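Local coordinates for ketosynthase (Streptomyces sp. MSC090213JE08, PDB 6KXD), which forms part of the ketosynthase/chain length factor of the highly reducing type II polyketide synthase that makes ishigamide, and probably contributes to its 3-oxoacyl-[acyl-carrier-protein] synthase activity, at residues B[234-239]-B[335-340]; B[23-28]-B[33-38]; B[263-268]-B[297-302]. One frame throughout, in Å; residues are numbered along the deposited sequence.

How the interactions relate
Interactions 1 and 2 lie in the interior and interaction 3 at the surface. The centres of the first two are about 8 Å apart, and they share a sheet in which strands 20-29 and 229-240 are neighbours. Thr23 of interaction 2 meets Leu237 and Glu239 of interaction 1 through probable hydrogen bonds. Interaction 1 is ring packing, with no polar bond between its segments: one phenylalanine comes from the strand and one from the helix. Interaction 2 adds two hydrogen bonds and an arginine chain lying on an indole as the polypeptide turns from strand to helix. Interaction 3 is a small contact of two helix starts, its centre about 30 Å from that of interaction 2 and on the other side of the chain's centre.

Interaction 1. Residues B[234-239]-B[335-340]; sequences GLFLVE and FQIAAV
Phe236 of strand 229-240 and Ile337 of helix 332-344 cross obliquely at a buried strand-helix junction of the thiolase-type fold, in which helices pack on the faces of sheets. The strand and helix axes come within 8.1 Å of each other at an angle of 62°, and the Phe236 ring fills part of the space between them. With CG beside its backbone N and anti to its carbonyl carbon (chi1 -51°), Phe236 extends toward the helix and brings CE1 and CZ against it. Its CE1 lies 3.5 Å from Ile337 CG2, which approaches the ring at a slant, while CZ also meets Ile337 CB. The next helical residue is met differently: Ala338 N stands at the ring's edge, near its plane, 3.8 Å from Phe236 CZ. Ala338 CB adds a looser apolar touch, 4.3 Å from Phe236 CE1. Around this pair the packing continues, Phe236 touching Trp25 of strand 20-29 and Ile337 touching Val357 of strand 354-360.

A second ring, that of Phe335, packs on the backbone of Gly234. The bond from Phe335 CA to its CB leads away from the strand, yet the far part of the ring returns to the glycine, where a CB would sit tightly against Phe335 CD1. Phe335 also meets the ring of Phe38, and its CE1 rests 3.7 Å from Gly234 N.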
loop_
_atom_site.group_PDB
_atom_site.type_symbol
_atom_site.label_atom_id
_atom_site.label_comp_id
_atom_site.label_asym_id
_atom_site.label_seq_id
_atom_site.Cartn_x
_atom_site.Cartn_y
_atom_site.Cartn_z
ATOM N N GLY B 234 8.450 11.081 9.156
ATOM C CA GLY B 234 8.277 12.416 8.671
ATOM C C GLY B 234 6.940 12.536 8.015
ATOM O O GLY B 234 6.532 11.593 7.295
ATOM N N LEU B 235 6.229 13.651 8.279
ATOM C CA LEU B 235 4.931 13.922 7.735
ATOM C C LEU B 235 4.828 15.372 7.267
ATOM O O LEU B 235 5.472 16.256 7.874
ATOM C CB LEU B 235 3.834 13.757 8.786
ATOM C CG LEU B 235 3.620 12.369 9.373
ATOM C CD1 LEU B 235 2.545 12.462 10.444
ATOM C CD2 LEU B 235 3.203 11.374 8.289
ATOM N N PHE B 236 4.051 15.539 6.205
ATOM C CA PHE B 236 3.782 16.800 5.552
ATOM C C PHE B 236 2.294 17.041 5.469
ATOM O O PHE B 236 1.506 16.111 5.222
ATOM C CB PHE B 236 4.362 16.814 4.144
ATOM C CG PHE B 236 5.782 16.391 4.209
ATOM C CD1 PHE B 236 6.746 17.275 4.702
ATOM C CD2 PHE B 236 6.129 15.096 3.893
ATOM C CE1 PHE B 236 8.062 16.868 4.808
ATOM C CE2 PHE B 236 7.432 14.666 4.072
ATOM C CZ PHE B 236 8.391 15.561 4.533
ATOM N N LEU B 237 1.918 18.304 5.683
ATOM C CA LEU B 237 0.591 18.707 5.380
ATOM C C LEU B 237 0.637 19.291 3.966
ATOM O O LEU B 237 1.399 20.252 3.714
ATOM C CB LEU B 237 0.137 19.700 6.460
ATOM C CG LEU B 237 -1.377 19.939 6.498
ATOM C CD1 LEU B 237 -1.868 20.519 5.213
ATOM C CD2 LEU B 237 -2.114 18.644 6.772
ATOM N N VAL B 238 -0.079 18.689 3.027
ATOM C CA VAL B 238 -0.140 19.121 1.645
ATOM C C VAL B 238 -1.529 19.685 1.320
ATOM O O VAL B 238 -2.547 19.097 1.659
ATOM C CB VAL B 238 0.213 17.960 0.691
ATOM C CG1 VAL B 238 0.140 18.358 -0.765
ATOM C CG2 VAL B 238 1.594 17.404 1.045
ATOM N N GLU B 239 -1.541 20.809 0.616
ATOM C CA GLU B 239 -2.776 21.504 0.205
ATOM C C GLU B 239 -2.622 21.924 -1.255
ATOM O O GLU B 239 -1.530 21.830 -1.821
ATOM C CB GLU B 239 -3.009 22.739 1.081
ATOM C CG GLU B 239 -2.720 22.506 2.532
ATOM C CD GLU B 239 -3.261 23.594 3.425
ATOM O OE1 GLU B 239 -2.561 23.982 4.361
ATOM O OE2 GLU B 239 -4.415 24.040 3.150
ATOM N N PHE B 335 12.281 12.299 5.454
ATOM C CA PHE B 335 13.366 12.975 6.146
ATOM C C PHE B 335 14.125 13.839 5.147
ATOM O O PHE B 335 14.466 14.963 5.473
ATOM C CB PHE B 335 14.291 12.010 6.839
ATOM C CG PHE B 335 13.744 11.382 8.083
ATOM C CD1 PHE B 335 12.586 11.865 8.671
ATOM C CD2 PHE B 335 14.408 10.349 8.679
ATOM C CE1 PHE B 335 12.097 11.292 9.831
ATOM C CE2 PHE B 335 13.913 9.767 9.832
ATOM C CZ PHE B 335 12.786 10.276 10.420
ATOM N N GLN B 336 14.205 13.385 3.891
ATOM C CA GLN B 336 14.926 14.167 2.881
ATOM C C GLN B 336 14.210 15.486 2.561
ATOM O O GLN B 336 14.847 16.551 2.530
ATOM C CB GLN B 336 15.152 13.337 1.626
ATOM C CG GLN B 336 16.156 12.244 1.891
ATOM C CD GLN B 336 16.084 11.218 0.802
ATOM O OE1 GLN B 336 15.744 10.075 1.018
ATOM N NE2 GLN B 336 16.403 11.645 -0.394
ATOM N N ILE B 337 12.900 15.395 2.352
ATOM C CA ILE B 337 12.071 16.521 2.111
ATOM C C ILE B 337 12.109 17.421 3.349
ATOM O O ILE B 337 12.308 18.597 3.229
ATOM C CB ILE B 337 10.654 16.097 1.719
ATOM C CG1 ILE B 337 10.632 15.399 0.353
ATOM C CG2 ILE B 337 9.767 17.317 1.739
ATOM C CD1 ILE B 337 9.319 14.783 0.004
ATOM N N ALA B 338 11.935 16.861 4.539
ATOM C CA ALA B 338 12.024 17.638 5.787
ATOM C C ALA B 338 13.386 18.335 5.940
ATOM O O ALA B 338 13.414 19.489 6.399
ATOM C CB ALA B 338 11.723 16.795 6.979
ATOM N N ALA B 339 14.487 17.667 5.584
ATOM C CA ALA B 339 15.796 18.286 5.656
ATOM C C ALA B 339 15.842 19.514 4.733
ATOM O O ALA B 339 16.412 20.536 5.096
ATOM C CB ALA B 339 16.879 17.299 5.348
ATOM N N VAL B 340 15.265 19.415 3.536
ATOM C CA VAL B 340 15.178 20.538 2.631
ATOM C C VAL B 340 14.394 21.678 3.284
ATOM O O VAL B 340 14.848 22.838 3.251
ATOM C CB VAL B 340 14.580 20.169 1.266
ATOM C CG1 VAL B 340 14.277 21.409 0.459
ATOM C CG2 VAL B 340 15.478 19.229 0.478
#

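Interaction 2. Residues B[23-28]-B[33-38]; sequences TGWSAV and IGRAEF
The indole of Trp25 carries the aliphatic part of Arg35 over one face, and Phe38 meets its six-membered ring obliquely, in a compact beta-hairpin that runs straight into helix 35-44. Arg35 CG lies 3.5 Å from the centroid of the Trp25 six-membered ring and 16° off its normal, a CH-pi contact. Phe38 is turned at 77° to the indole, with its CD2 3.6 Å from Trp25 CZ3. The guanidinium plane of Arg35 stands perpendicular to the indole. After crossing the ring the chain bends at chi3 (35°), which returns NE to the strand, where it donates a bent bond of 3.2 Å to Trp25 O, which sits at the guanidinium edge and in its plane. Replacing Trp25 by an alanine would probably leave the Arg35 methylenes and Phe38 CD2 without their aromatic surface and set the arginine chain freer to turn. Ala27 CB packs beside the Phe38 ring. Nearer the turn, Val28 and Ile33 form an antiparallel non-hydrogen-bonded pair. Gly34, at the N-cap position, takes a backbone conformation in which a CB would press against the preceding carbonyl oxygen, and its N donates to Ala27 O over 2.8 Å.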
loop_
_atom_site.group_PDB
_atom_site.type_symbol
_atom_site.label_atom_id
_atom_site.label_comp_id
_atom_site.label_asym_id
_atom_site.label_seq_id
_atom_site.Cartn_x
_atom_site.Cartn_y
_atom_site.Cartn_z
ATOM N N THR B 23 2.478 22.815 3.474
ATOM C CA THR B 23 2.207 23.973 4.371
ATOM C C THR B 23 2.575 23.653 5.804
ATOM O O THR B 23 2.443 24.509 6.686
ATOM C CB THR B 23 0.744 24.401 4.247
ATOM O OG1 THR B 23 0.006 23.300 4.773
ATOM C CG2 THR B 23 0.365 24.697 2.818
ATOM N N GLY B 24 3.143 22.465 6.032
ATOM C CA GLY B 24 3.549 22.096 7.343
ATOM C C GLY B 24 4.261 20.751 7.314
ATOM O O GLY B 24 4.072 19.999 6.374
ATOM N N TRP B 25 5.033 20.501 8.352
ATOM C CA TRP B 25 5.709 19.244 8.483
ATOM C C TRP B 25 6.018 18.949 9.924
ATOM O O TRP B 25 5.995 19.820 10.803
ATOM C CB TRP B 25 6.968 19.208 7.644
ATOM C CG TRP B 25 8.023 20.188 8.006
ATOM C CD1 TRP B 25 8.076 21.519 7.704
ATOM C CD2 TRP B 25 9.203 19.897 8.763
ATOM N NE1 TRP B 25 9.230 22.065 8.183
ATOM C CE2 TRP B 25 9.936 21.105 8.849
ATOM C CE3 TRP B 25 9.724 18.740 9.343
ATOM C CZ2 TRP B 25 11.152 21.180 9.522
ATOM C CZ3 TRP B 25 10.922 18.819 10.020
ATOM C CH2 TRP B 25 11.625 20.027 10.100
ATOM N N SER B 26 6.315 17.674 10.131
ATOM C CA SER B 26 6.642 17.184 11.382
ATOM C C SER B 26 7.582 16.013 11.197
ATOM O O SER B 26 7.616 15.404 10.126
ATOM C CB SER B 26 5.411 16.772 12.129
ATOM O OG SER B 26 5.752 16.573 13.494
ATOM N N ALA B 27 8.310 15.715 12.248
ATOM C CA ALA B 27 9.228 14.621 12.230
ATOM C C ALA B 27 9.488 14.135 13.643
ATOM O O ALA B 27 9.555 14.892 14.600
ATOM C CB ALA B 27 10.528 15.001 11.579
ATOM N N VAL B 28 9.659 12.828 13.731
ATOM C CA VAL B 28 10.164 12.201 14.876
ATOM C C VAL B 28 11.304 11.377 14.311
ATOM O O VAL B 28 11.108 10.624 13.369
ATOM C CB VAL B 28 9.123 11.302 15.568
ATOM C CG1 VAL B 28 9.735 10.575 16.747
ATOM C CG2 VAL B 28 7.878 12.071 15.981
ATOM N N ILE B 33 12.306 14.200 19.125
ATOM C CA ILE B 33 10.928 14.294 18.821
ATOM C C ILE B 33 10.594 15.705 18.369
ATOM O O ILE B 33 10.707 16.639 19.126
ATOM C CB ILE B 33 10.095 13.896 20.039
ATOM C CG1 ILE B 33 10.476 12.499 20.511
ATOM C CG2 ILE B 33 8.623 14.036 19.689
ATOM C CD1 ILE B 33 9.789 12.062 21.761
ATOM N N GLY B 34 10.065 15.835 17.162
ATOM C CA GLY B 34 9.509 17.042 16.742
ATOM C C GLY B 34 10.308 17.644 15.634
ATOM O O GLY B 34 11.501 17.320 15.493
ATOM N N ARG B 35 9.613 18.479 14.854
ATOM C CA ARG B 35 10.126 19.253 13.766
ATOM C C ARG B 35 11.343 20.057 14.241
ATOM O O ARG B 35 12.334 20.129 13.533
ATOM C CB ARG B 35 9.015 20.164 13.234
ATOM C CG ARG B 35 9.469 21.369 12.429
ATOM C CD ARG B 35 8.306 22.140 11.818
ATOM N NE ARG B 35 7.126 22.139 12.672
ATOM C CZ ARG B 35 6.950 22.892 13.759
ATOM N NH1 ARG B 35 7.752 23.915 14.022
ATOM N NH2 ARG B 35 5.968 22.597 14.592
ATOM N N ALA B 36 11.238 20.680 15.419
ATOM C CA ALA B 36 12.303 21.590 15.908
ATOM C C ALA B 36 13.602 20.804 16.083
ATOM O O ALA B 36 14.672 21.254 15.646
ATOM C CB ALA B 36 11.886 22.248 17.202
ATOM N N GLU B 37 13.513 19.629 16.719
ATOM C CA GLU B 37 14.690 18.832 16.974
ATOM C C GLU B 37 15.278 18.412 15.616
ATOM O O GLU B 37 16.485 18.343 15.464
ATOM C CB GLU B 37 14.427 17.579 17.823
ATOM C CG GLU B 37 14.286 17.833 19.328
ATOM C CD GLU B 37 12.940 18.427 19.704
ATOM O OE1 GLU B 37 12.735 18.705 20.915
ATOM O OE2 GLU B 37 12.095 18.632 18.781
ATOM N N PHE B 38 14.405 18.040 14.666
ATOM C CA PHE B 38 14.864 17.576 13.343
ATOM C C PHE B 38 15.612 18.722 12.648
ATOM O O PHE B 38 16.734 18.572 12.087
ATOM C CB PHE B 38 13.674 17.139 12.495
ATOM C CG PHE B 38 14.081 16.518 11.194
ATOM C CD1 PHE B 38 14.458 15.182 11.138
ATOM C CD2 PHE B 38 14.153 17.281 10.035
ATOM C CE1 PHE B 38 14.876 14.625 9.932
ATOM C CE2 PHE B 38 14.557 16.721 8.835
ATOM C CZ PHE B 38 14.921 15.401 8.788
#

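Interaction 3. Residues B[263-268]-B[297-302]; sequences DDPGAA and TAAGRA. With EDO (1,2-ethanediol), chain D.
Pro265 lays its ring against Ala299 and Ala302, residues three apart on helix 298-310, and this small apolar patch is the tight part of the contact. Pro265 CG lies 3.6 Å from Ala302 CB and also meets Ala299 CA. Beside it, Pro265 CB is 3.7 Å from Ala299 CB. Ala302 CB reaches the backbone as well, 3.6 Å from Gly266 N, so the helices come together with only small groups between them.

Towards solvent the contact loosens, and Thr297 meets a small molecule rather than the facing segment. A 1,2-ethanediol, probably from the crystallisation liquor, shares a hydrogen bond of 2.9 Å between its O1 and Thr297 OG1. Its C1 touches Ala299 CB from roughly the opposite side to Pro265. Both helices have side-chain N-caps: Thr297 OG1 accepts from Gly300 N at 3.1 Å, whereas the bond from Ala267 N to Asp264 OD1 is weak.

The contact thus joins the starts of two helices at the surface: 265-280, which follows strand 250-259 and whose first turn is touched by Asp260 of the connecting loop, and 298-310, which follows strand 287-291.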
loop_
_atom_site.group_PDB
_atom_site.type_symbol
_atom_site.label_atom_id
_atom_site.label_comp_id
_atom_site.label_asym_id
_atom_site.label_seq_id
_atom_site.Cartn_x
_atom_site.Cartn_y
_atom_site.Cartn_z
ATOM N N ASP B 263 19.463 -2.965 -13.611
ATOM C CA ASP B 263 20.486 -2.986 -12.587
ATOM C C ASP B 263 21.567 -1.947 -12.922
ATOM O O ASP B 263 22.775 -2.218 -12.835
ATOM C CB ASP B 263 21.071 -4.397 -12.447
ATOM C CG ASP B 263 21.985 -4.582 -11.247
ATOM O OD1 ASP B 263 22.008 -3.696 -10.372
ATOM O OD2 ASP B 263 22.654 -5.623 -11.192
ATOM N N ASP B 264 21.117 -0.755 -13.320
ATOM C CA ASP B 264 22.006 0.401 -13.523
ATOM C C ASP B 264 21.410 1.578 -12.742
ATOM O O ASP B 264 20.707 2.410 -13.314
ATOM C CB ASP B 264 22.195 0.679 -15.014
ATOM C CG ASP B 264 23.286 1.703 -15.288
ATOM O OD1 ASP B 264 23.747 2.372 -14.331
ATOM O OD2 ASP B 264 23.669 1.831 -16.445
ATOM N N PRO B 265 21.524 1.563 -11.400
ATOM C CA PRO B 265 20.814 2.518 -10.554
ATOM C C PRO B 265 21.259 3.954 -10.867
ATOM O O PRO B 265 20.491 4.900 -10.747
ATOM C CB PRO B 265 21.197 2.100 -9.125
ATOM C CG PRO B 265 22.518 1.359 -9.274
ATOM C CD PRO B 265 22.390 0.670 -10.610
ATOM N N GLY B 266 22.512 4.113 -11.275
ATOM C CA GLY B 266 22.983 5.433 -11.696
ATOM C C GLY B 266 22.174 5.989 -12.859
ATOM O O GLY B 266 21.760 7.137 -12.854
ATOM N N ALA B 267 22.033 5.173 -13.893
ATOM C CA ALA B 267 21.320 5.486 -15.108
ATOM C C ALA B 267 19.842 5.712 -14.799
ATOM O O ALA B 267 19.239 6.588 -15.343
ATOM C CB ALA B 267 21.481 4.386 -16.119
ATOM N N ALA B 268 19.286 4.933 -13.878
ATOM C CA ALA B 268 17.873 5.095 -13.539
ATOM C C ALA B 268 17.654 6.396 -12.767
ATOM O O ALA B 268 16.629 7.054 -12.951
ATOM C CB ALA B 268 17.402 3.925 -12.735
ATOM N N THR B 297 24.556 1.258 -0.042
ATOM C CA THR B 297 24.441 0.203 -1.001
ATOM C C THR B 297 25.116 0.697 -2.279
ATOM O O THR B 297 25.418 1.884 -2.374
ATOM C CB THR B 297 22.983 -0.198 -1.247
ATOM O OG1 THR B 297 22.310 0.916 -1.835
ATOM C CG2 THR B 297 22.276 -0.668 0.011
ATOM N N ALA B 298 25.323 -0.215 -3.234
ATOM C CA ALA B 298 25.886 0.158 -4.528
ATOM C C ALA B 298 24.950 1.172 -5.186
ATOM O O ALA B 298 25.405 2.088 -5.832
ATOM C CB ALA B 298 26.063 -1.063 -5.397
ATOM N N ALA B 299 23.646 0.955 -5.023
ATOM C CA ALA B 299 22.657 1.798 -5.625
ATOM C C ALA B 299 22.748 3.197 -5.016
ATOM O O ALA B 299 22.567 4.162 -5.705
ATOM C CB ALA B 299 21.291 1.185 -5.502
ATOM N N GLY B 300 22.974 3.267 -3.710
ATOM C CA GLY B 300 23.173 4.510 -3.013
ATOM C C GLY B 300 24.381 5.258 -3.526
ATOM O O GLY B 300 24.371 6.496 -3.666
ATOM N N ARG B 301 25.477 4.522 -3.750
ATOM C CA ARG B 301 26.683 5.144 -4.230
ATOM C C ARG B 301 26.458 5.665 -5.650
ATOM O O ARG B 301 26.935 6.727 -5.954
ATOM C CB ARG B 301 27.865 4.174 -4.161
ATOM C CG ARG B 301 28.351 3.955 -2.734
ATOM C CD ARG B 301 29.487 2.941 -2.589
ATOM N NE ARG B 301 29.155 1.610 -3.096
ATOM C CZ ARG B 301 28.591 0.611 -2.409
ATOM N NH1 ARG B 301 28.155 0.774 -1.168
ATOM N NH2 ARG B 301 28.467 -0.566 -2.988
ATOM N N ALA B 302 25.772 4.879 -6.477
ATOM C CA ALA B 302 25.492 5.205 -7.820
ATOM C C ALA B 302 24.593 6.448 -7.848
ATOM O O ALA B 302 24.741 7.313 -8.698
ATOM C CB ALA B 302 24.839 4.032 -8.517
HETATM C C1 EDO D . 19.919 -1.039 -3.288
HETATM O O1 EDO D . 19.679 -0.138 -2.175
HETATM C C2 EDO D . 20.782 -2.285 -3.051
HETATM O O2 EDO D . 21.682 -2.285 -4.156
#